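Fe-regulated protein B (Neisseria meningitidis, PDB 4AIP) probably carries iron across the meningococcal outer membrane as a beta-barrel transporter of the TonB-dependent receptor family. Local coordinates at residues B[394-399]-B[427-432]; B[474-479]-B[523-528]; B[579-584]-B[615-620]. All blocks are in the same frame, centred on the assembly; numbering follows the deposited sequence.

How the interactions relate
From the N terminus, the three contacts follow in series: none encloses or crosses another. Interaction 1 closes the long excursion between strands 376-390 and 438-452, bringing the loop at 394-399 back against helix 420-431 and the residue after it. Interaction 2 joins the start of strand 475-490 to the short strand 522-525 in a later loop. Interaction 3 ties strand 575-597 to the turn that follows strand 600-615. The last two are continuous in space: strand 522-525 runs parallel to 575-597, and Ala526 CB packs on Val579 CG1 at 3.6 Å. Interaction 1 stands apart, its nearest atoms about 6 Å from those of interaction 2.

Interaction 1. Residues B[394-399]-B[427-432]; sequences FLNSKF and DTVHAY
Asn396 starts the contact with its backbone: its carbonyl O comes up to the edge of the His430 imidazole, 3.0 Å from CD2 and near the ring plane. Its side chain lies beside Val429 and Tyr432. The nearest CA atoms are those of Ser397 and His430, 4.5 Å apart. The Ser397 side chain starts off away from the helix, and it is the carbonyl O that meets the imidazole, obliquely and 3.3 Å from CD2. The short 3-10 segment at 397-398 helps bring the carbonyls of Asn396, Ser397 and Phe399 to the imidazole.

Phe399 makes contact through both its backbone and its ring. Its carbonyl O accepts the hydrogen bond from His430 NE2 at 2.8 Å; NE2 lies in the carbonyl plane on a lone pair, the bond bent to 143° at the hydrogen, although the oxygen sits 19° out of the imidazole plane. The bond holds the far end of the imidazole against the loop. On the side-chain end, CG is anti to the backbone N (chi1 159°), which turns one face of the phenyl ring to Val429. Methyl CG2 of Val429 stands 3.4 Å from the ring centroid, almost exactly on the normal, a CH-pi contact, while CG1 touches Phe399 CB at 3.4 Å.

Leu434, just beyond the helix, packs on Asn396, and Phe394 reaches Asn236 of a second subunit. All this belongs to a long cell-surface loop of the TonB-dependent receptor barrel, folded back on its own short helix.

Interaction 2. Residues B[474-479]-B[523-528]; sequences KTVSSS and ISIADG
Lys474 has CG anti to its own backbone N (chi1 178°) and stays extended from there, a shape that carries its amine straight across to the bend after strand 522-525. Asp527 meets it with CG beside the backbone N, which turns the carboxylate back toward the lysine although CB starts off the other way. NZ makes two bonds. One goes to Ile525 O at 3.0 Å, nearly in line with the carbonyl. The other is a salt bridge to Asp527 OD1 at 2.7 Å, approached from above the carboxylate plane, 35° out of it. Along the way the Lys474 CD methylene passes Ser524 OG, whose hydrogen bond is to Asp472; that aspartate also accepts from Lys474 N.

Beside this polar grip lies a small apolar patch. Val476 CG2 touches Ile525 CG2 at 3.6 Å and rests 3.5 Å from Ala526 O, and the two branched side chains slant across each other.

Ser524 and Ala526 pair by backbone with strand 575-597, so this loop links the start of strand 475-490 to strand 575-597. It is the packing of an extracellular loop, carrying a short extra strand, against the rim of a TonB-dependent receptor barrel.

Interaction 3. Residues B[579-584]-B[615-620]; sequences VNAGYI and DTHKDK
Thr616 N gives a backbone hydrogen bond to Ala581 O at 3.1 Å, with the donor tilted 33° from the carbonyl plane. Next to it, Gly582 and Asp615 form an antiparallel, non-hydrogen-bonded pair with their CA atoms 4.7 Å apart. Here the regular pairing of strands 575-597 and 600-615 runs out, and the second chain peels off into a turn.

Van der Waals contacts follow the same line. Thr616 leans its CB onto Gly582 CA at 3.5 Å, an approach made over a residue that has no side chain. Its OG1 reaches the edge of the Tyr583 ring, 4.0 Å from CD1, the two side chains crossing at about a right angle; that ring also stacks with Tyr614. One step along, the CB atoms of Ala581 and His617 meet at 3.9 Å.

Polar bonds within and around the turn shape 615-620. Residues His617 to Lys620 make a type I beta turn, closed by Lys620 N to His617 O at 2.9 Å. With CG anti to the backbone N (chi1 -172°), the His617 imidazole points its ND1 edge at Asp619, and ND1 accepts from Asp619 N at 3.3 Å, the donor lying 29° out of the ring plane. NE2 bonds to Gln567 OE1, so both ring nitrogens are engaged, and ND1 as acceptor suggests that NE2 bears the proton. Asp615 OD1, in turn, takes Leu622 N.

Here two neighbouring strands of the barrel, an antiparallel beta-hairpin, part at the rim, and the second runs on into an extracellular loop.

Interaction 1. Residues B[394-399]-B[427-432]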
loop_
_atom_site.group_PDB
_atom_site.type_symbol
_atom_site.label_atom_id
_atom_site.label_comp_id
_atom_site.label_asym_id
_atom_site.label_seq_id
_atom_site.Cartn_x
_atom_site.Cartn_y
_atom_site.Cartn_z
ATOM N N PHE B 394 29.740 -0.491 4.238
ATOM C CA PHE B 394 30.940 -0.155 3.450
ATOM C C PHE B 394 31.548 -1.384 2.883
ATOM O O PHE B 394 31.504 -2.417 3.520
ATOM C CB PHE B 394 31.939 0.652 4.236
ATOM C CG PHE B 394 31.490 2.039 4.502
ATOM C CD1 PHE B 394 31.576 2.997 3.534
ATOM C CD2 PHE B 394 30.931 2.388 5.724
ATOM C CE1 PHE B 394 31.171 4.253 3.799
ATOM C CE2 PHE B 394 30.518 3.669 5.956
ATOM C CZ PHE B 394 30.626 4.575 5.014
ATOM N N LEU B 395 32.076 -1.284 1.661
ATOM C CA LEU B 395 32.393 -2.494 0.872
ATOM C C LEU B 395 33.791 -2.753 0.289
ATOM O O LEU B 395 33.995 -3.774 -0.328
ATOM C CB LEU B 395 31.359 -2.674 -0.236
ATOM C CG LEU B 395 29.889 -2.898 0.081
ATOM C CD1 LEU B 395 29.168 -2.901 -1.209
ATOM C CD2 LEU B 395 29.610 -4.174 0.803
ATOM N N ASN B 396 34.642 -1.745 0.231
ATOM C CA ASN B 396 35.904 -1.645 0.915
ATOM C C ASN B 396 36.812 -2.847 0.994
ATOM O O ASN B 396 37.836 -2.934 0.350
ATOM C CB ASN B 396 35.543 -1.259 2.329
ATOM C CG ASN B 396 36.255 -0.114 2.769
ATOM O OD1 ASN B 396 37.363 0.109 2.357
ATOM N ND2 ASN B 396 35.627 0.657 3.612
ATOM N N SER B 397 36.426 -3.760 1.851
ATOM C CA SER B 397 37.199 -4.931 2.120
ATOM C C SER B 397 37.111 -5.831 0.905
ATOM O O SER B 397 37.805 -6.851 0.825
ATOM C CB SER B 397 36.643 -5.625 3.368
ATOM O OG SER B 397 35.243 -5.370 3.491
ATOM N N LYS B 398 36.275 -5.445 -0.062
ATOM C CA LYS B 398 35.958 -6.344 -1.181
ATOM C C LYS B 398 36.492 -5.835 -2.530
ATOM O O LYS B 398 36.348 -6.506 -3.563
ATOM C CB LYS B 398 34.463 -6.650 -1.214
ATOM C CG LYS B 398 33.997 -7.561 -0.083
ATOM C CD LYS B 398 32.486 -7.808 -0.217
ATOM C CE LYS B 398 32.001 -9.000 0.613
ATOM N NZ LYS B 398 30.809 -9.556 -0.124
ATOM N N PHE B 399 37.085 -4.631 -2.466
ATOM C CA PHE B 399 37.736 -3.938 -3.565
ATOM C C PHE B 399 38.768 -4.879 -4.142
ATOM O O PHE B 399 39.503 -5.512 -3.374
ATOM C CB PHE B 399 38.422 -2.694 -3.027
ATOM C CG PHE B 399 39.517 -2.156 -3.915
ATOM C CD1 PHE B 399 40.834 -2.671 -3.849
ATOM C CD2 PHE B 399 39.255 -1.110 -4.793
ATOM C CE1 PHE B 399 41.851 -2.168 -4.662
ATOM C CE2 PHE B 399 40.275 -0.593 -5.603
ATOM C CZ PHE B 399 41.582 -1.140 -5.537
ATOM N N ASP B 427 45.836 -3.871 -0.960
ATOM C CA ASP B 427 46.045 -3.891 0.487
ATOM C C ASP B 427 45.742 -2.569 1.147
ATOM O O ASP B 427 45.277 -2.577 2.290
ATOM C CB ASP B 427 47.409 -4.448 0.875
ATOM C CG ASP B 427 47.506 -5.951 0.578
ATOM O OD1 ASP B 427 46.458 -6.630 0.772
ATOM O OD2 ASP B 427 48.598 -6.431 0.142
ATOM N N THR B 428 45.940 -1.453 0.413
ATOM C CA THR B 428 45.595 -0.101 0.915
ATOM C C THR B 428 44.063 0.081 1.110
ATOM O O THR B 428 43.587 0.470 2.183
ATOM C CB THR B 428 46.175 1.020 0.005
ATOM O OG1 THR B 428 47.417 0.591 -0.562
ATOM C CG2 THR B 428 46.384 2.348 0.797
ATOM N N VAL B 429 43.292 -0.204 0.074
ATOM C CA VAL B 429 41.861 0.007 0.165
ATOM C C VAL B 429 41.333 -0.763 1.386
ATOM O O VAL B 429 40.697 -0.161 2.256
ATOM C CB VAL B 429 41.141 -0.370 -1.154
ATOM C CG1 VAL B 429 39.617 -0.290 -1.002
ATOM C CG2 VAL B 429 41.592 0.546 -2.289
ATOM N N HIS B 430 41.650 -2.067 1.465
ATOM C CA HIS B 430 41.250 -2.929 2.595
ATOM C C HIS B 430 41.607 -2.396 3.970
ATOM O O HIS B 430 40.905 -2.671 4.942
ATOM C CB HIS B 430 41.783 -4.342 2.406
ATOM C CG HIS B 430 41.358 -4.963 1.120
ATOM N ND1 HIS B 430 42.136 -5.869 0.440
ATOM C CD2 HIS B 430 40.254 -4.762 0.356
ATOM C CE1 HIS B 430 41.514 -6.227 -0.672
ATOM N NE2 HIS B 430 40.372 -5.561 -0.751
ATOM N N ALA B 431 42.674 -1.603 4.017
ATOM C CA ALA B 431 43.233 -1.032 5.228
ATOM C C ALA B 431 42.435 0.159 5.743
ATOM O O ALA B 431 42.599 0.565 6.891
ATOM C CB ALA B 431 44.668 -0.601 4.959
ATOM N N TYR B 432 41.582 0.736 4.901
ATOM C CA TYR B 432 40.769 1.865 5.328
ATOM C C TYR B 432 39.592 1.374 6.077
ATOM O O TYR B 432 38.988 0.303 5.775
ATOM C CB TYR B 432 40.234 2.647 4.171
ATOM C CG TYR B 432 41.146 3.724 3.746
ATOM C CD1 TYR B 432 41.231 4.914 4.470
ATOM C CD2 TYR B 432 41.983 3.559 2.633
ATOM C CE1 TYR B 432 42.092 5.937 4.072
ATOM C CE2 TYR B 432 42.853 4.571 2.242
ATOM C CZ TYR B 432 42.889 5.765 2.960
ATOM O OH TYR B 432 43.739 6.784 2.564
#

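Interaction 2. Residues B[474-479]-B[523-528]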
loop_
_atom_site.group_PDB
_atom_site.type_symbol
_atom_site.label_atom_id
_atom_site.label_comp_id
_atom_site.label_asym_id
_atom_site.label_seq_id
_atom_site.Cartn_x
_atom_site.Cartn_y
_atom_site.Cartn_z
ATOM N N LYS B 474 39.004 12.016 6.030
ATOM C CA LYS B 474 39.775 13.209 5.750
ATOM C C LYS B 474 38.905 14.450 5.718
ATOM O O LYS B 474 37.847 14.450 5.109
ATOM C CB LYS B 474 40.557 13.084 4.476
ATOM C CG LYS B 474 41.310 14.383 4.185
ATOM C CD LYS B 474 42.593 14.156 3.413
ATOM C CE LYS B 474 43.181 15.485 3.048
ATOM N NZ LYS B 474 44.075 15.292 1.888
ATOM N N THR B 475 39.388 15.502 6.369
ATOM C CA THR B 475 38.670 16.739 6.526
ATOM C C THR B 475 39.406 17.926 5.852
ATOM O O THR B 475 40.589 18.139 6.088
ATOM C CB THR B 475 38.462 16.958 8.012
ATOM O OG1 THR B 475 37.094 16.687 8.322
ATOM C CG2 THR B 475 38.774 18.393 8.430
ATOM N N VAL B 476 38.715 18.683 5.010
ATOM C CA VAL B 476 39.286 19.831 4.316
ATOM C C VAL B 476 38.269 20.946 4.352
ATOM O O VAL B 476 37.094 20.711 4.064
ATOM C CB VAL B 476 39.618 19.496 2.860
ATOM C CG1 VAL B 476 39.850 20.760 2.043
ATOM C CG2 VAL B 476 40.833 18.638 2.768
ATOM N N SER B 477 38.677 22.148 4.757
ATOM C CA SER B 477 37.745 23.273 4.701
ATOM C C SER B 477 38.349 24.440 4.010
ATOM O O SER B 477 39.534 24.374 3.649
ATOM C CB SER B 477 37.128 23.674 6.046
ATOM O OG SER B 477 37.921 23.405 7.103
ATOM N N SER B 478 37.507 25.450 3.775
ATOM C CA SER B 478 37.905 26.711 3.193
ATOM C C SER B 478 36.771 27.645 3.448
ATOM O O SER B 478 35.715 27.199 3.911
ATOM C CB SER B 478 38.121 26.596 1.676
ATOM O OG SER B 478 38.870 27.709 1.230
ATOM N N SER B 479 36.969 28.918 3.133
ATOM C CA SER B 479 35.962 29.913 3.340
ATOM C C SER B 479 36.095 30.984 2.275
ATOM O O SER B 479 37.110 31.076 1.625
ATOM C CB SER B 479 36.119 30.521 4.715
ATOM O OG SER B 479 37.305 31.238 4.757
ATOM N N ILE B 523 37.578 7.533 -2.117
ATOM C CA ILE B 523 37.323 8.815 -2.728
ATOM C C ILE B 523 37.539 9.869 -1.685
ATOM O O ILE B 523 36.818 9.921 -0.697
ATOM C CB ILE B 523 35.885 8.913 -3.359
ATOM C CG1 ILE B 523 35.745 7.948 -4.544
ATOM C CG2 ILE B 523 35.564 10.389 -3.737
ATOM C CD1 ILE B 523 36.464 8.416 -5.830
ATOM N N SER B 524 38.544 10.698 -1.906
ATOM C CA SER B 524 38.966 11.646 -0.907
ATOM C C SER B 524 38.942 13.070 -1.466
ATOM O O SER B 524 38.281 13.338 -2.481
ATOM C CB SER B 524 40.344 11.244 -0.372
ATOM O OG SER B 524 40.810 12.162 0.592
ATOM N N ILE B 525 39.645 13.973 -0.793
ATOM C CA ILE B 525 39.697 15.380 -1.164
ATOM C C ILE B 525 41.135 15.898 -0.973
ATOM O O ILE B 525 41.769 15.625 0.035
ATOM C CB ILE B 525 38.616 16.204 -0.367
ATOM C CG1 ILE B 525 38.542 17.655 -0.855
ATOM C CG2 ILE B 525 38.787 16.082 1.160
ATOM C CD1 ILE B 525 37.380 18.430 -0.283
ATOM N N ALA B 526 41.653 16.611 -1.964
ATOM C CA ALA B 526 43.019 17.134 -1.902
ATOM C C ALA B 526 43.138 18.267 -0.895
ATOM O O ALA B 526 42.139 18.876 -0.521
ATOM C CB ALA B 526 43.465 17.602 -3.258
ATOM N N ASP B 527 44.375 18.563 -0.488
ATOM C CA ASP B 527 44.623 19.420 0.661
ATOM C C ASP B 527 44.163 20.844 0.547
ATOM O O ASP B 527 43.644 21.390 1.523
ATOM C CB ASP B 527 46.094 19.412 1.072
ATOM C CG ASP B 527 46.515 18.122 1.721
ATOM O OD1 ASP B 527 45.678 17.381 2.255
ATOM O OD2 ASP B 527 47.720 17.847 1.694
ATOM N N GLY B 528 44.362 21.476 -0.596
ATOM C CA GLY B 528 43.989 22.889 -0.647
ATOM C C GLY B 528 42.667 23.164 -1.309
ATOM O O GLY B 528 42.383 24.305 -1.622
#

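Interaction 3. Residues B[579-584]-B[615-620]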
loop_
_atom_site.group_PDB
_atom_site.type_symbol
_atom_site.label_atom_id
_atom_site.label_comp_id
_atom_site.label_asym_id
_atom_site.label_seq_id
_atom_site.Cartn_x
_atom_site.Cartn_y
_atom_site.Cartn_z
ATOM N N VAL B 579 39.562 17.633 -6.532
ATOM C CA VAL B 579 40.445 18.749 -6.801
ATOM C C VAL B 579 39.787 19.829 -7.665
ATOM O O VAL B 579 38.981 19.540 -8.562
ATOM C CB VAL B 579 41.654 18.301 -7.630
ATOM C CG1 VAL B 579 42.680 17.756 -6.747
ATOM C CG2 VAL B 579 41.245 17.291 -8.766
ATOM N N ASN B 580 40.172 21.067 -7.417
ATOM C CA ASN B 580 39.899 22.130 -8.396
ATOM C C ASN B 580 40.595 21.815 -9.722
ATOM O O ASN B 580 41.747 21.372 -9.777
ATOM C CB ASN B 580 40.263 23.503 -7.822
ATOM C CG ASN B 580 39.759 23.654 -6.397
ATOM O OD1 ASN B 580 38.555 23.692 -6.150
ATOM N ND2 ASN B 580 40.666 23.666 -5.463
ATOM N N ALA B 581 39.851 21.954 -10.801
ATOM C CA ALA B 581 40.390 21.461 -12.025
ATOM C C ALA B 581 40.147 22.324 -13.216
ATOM O O ALA B 581 40.395 21.861 -14.325
ATOM C CB ALA B 581 39.947 19.985 -12.294
ATOM N N GLY B 582 39.651 23.540 -13.019
ATOM C CA GLY B 582 39.372 24.395 -14.195
ATOM C C GLY B 582 38.538 25.621 -13.927
ATOM O O GLY B 582 38.448 26.059 -12.779
ATOM N N TYR B 583 37.914 26.164 -14.975
ATOM C CA TYR B 583 37.038 27.318 -14.793
ATOM C C TYR B 583 35.849 27.199 -15.712
ATOM O O TYR B 583 35.795 26.300 -16.553
ATOM C CB TYR B 583 37.791 28.675 -14.920
ATOM C CG TYR B 583 38.448 28.971 -16.285
ATOM C CD1 TYR B 583 39.734 28.509 -16.578
ATOM C CD2 TYR B 583 37.786 29.723 -17.275
ATOM C CE1 TYR B 583 40.365 28.773 -17.833
ATOM C CE2 TYR B 583 38.413 30.005 -18.529
ATOM C CZ TYR B 583 39.711 29.519 -18.791
ATOM O OH TYR B 583 40.332 29.759 -20.012
ATOM N N ILE B 584 34.877 28.089 -15.535
ATOM C CA ILE B 584 33.683 28.002 -16.295
ATOM C C ILE B 584 33.320 29.377 -16.825
ATOM O O ILE B 584 33.507 30.398 -16.114
ATOM C CB ILE B 584 32.505 27.367 -15.506
ATOM C CG1 ILE B 584 32.854 25.937 -15.027
ATOM C CG2 ILE B 584 31.198 27.297 -16.383
ATOM C CD1 ILE B 584 32.125 25.502 -13.781
ATOM N N ASP B 615 39.295 23.059 -19.014
ATOM C CA ASP B 615 40.165 22.190 -18.245
ATOM C C ASP B 615 41.506 22.852 -18.045
ATOM O O ASP B 615 42.056 23.452 -18.993
ATOM C CB ASP B 615 40.389 20.891 -19.021
ATOM C CG ASP B 615 39.392 19.821 -18.665
ATOM O OD1 ASP B 615 39.567 19.159 -17.613
ATOM O OD2 ASP B 615 38.432 19.663 -19.445
ATOM N N THR B 616 42.054 22.679 -16.837
ATOM C CA THR B 616 43.191 23.445 -16.332
ATOM C C THR B 616 44.240 22.515 -15.736
ATOM O O THR B 616 45.393 22.914 -15.410
ATOM C CB THR B 616 42.658 24.461 -15.290
ATOM O OG1 THR B 616 42.536 25.746 -15.917
ATOM C CG2 THR B 616 43.512 24.567 -14.052
ATOM N N HIS B 617 43.826 21.262 -15.649
ATOM C CA HIS B 617 44.504 20.211 -14.924
ATOM C C HIS B 617 45.037 19.192 -15.926
ATOM O O HIS B 617 44.364 18.865 -16.906
ATOM C CB HIS B 617 43.481 19.583 -13.975
ATOM C CG HIS B 617 44.069 18.614 -13.027
ATOM N ND1 HIS B 617 44.333 17.313 -13.380
ATOM C CD2 HIS B 617 44.478 18.758 -11.749
ATOM C CE1 HIS B 617 44.873 16.687 -12.351
ATOM N NE2 HIS B 617 44.979 17.546 -11.354
ATOM N N LYS B 618 46.249 18.694 -15.704
ATOM C CA LYS B 618 46.973 17.933 -16.742
ATOM C C LYS B 618 46.240 16.667 -17.146
ATOM O O LYS B 618 46.415 16.177 -18.273
ATOM C CB LYS B 618 48.385 17.568 -16.304
ATOM C CG LYS B 618 48.500 16.275 -15.458
ATOM C CD LYS B 618 49.812 16.246 -14.654
ATOM C CE LYS B 618 49.841 17.390 -13.603
ATOM N NZ LYS B 618 51.141 17.559 -12.842
ATOM N N ASP B 619 45.418 16.146 -16.234
ATOM C CA ASP B 619 44.680 14.903 -16.505
ATOM C C ASP B 619 43.246 15.138 -16.984
ATOM O O ASP B 619 42.432 14.207 -17.029
ATOM C CB ASP B 619 44.792 13.967 -15.303
ATOM C CG ASP B 619 46.221 13.415 -15.145
ATOM O OD1 ASP B 619 46.698 12.825 -16.152
ATOM O OD2 ASP B 619 46.869 13.593 -14.067
ATOM N N LYS B 620 43.007 16.387 -17.400
ATOM C CA LYS B 620 41.697 16.939 -17.848
ATOM C C LYS B 620 40.496 16.268 -17.177
ATOM O O LYS B 620 39.954 15.299 -17.679
ATOM C CB LYS B 620 41.575 16.993 -19.399
ATOM C CG LYS B 620 42.795 17.683 -20.124
ATOM C CD LYS B 620 42.494 18.297 -21.530
ATOM C CE LYS B 620 43.239 19.694 -21.715
ATOM N NZ LYS B 620 43.433 20.230 -23.151
#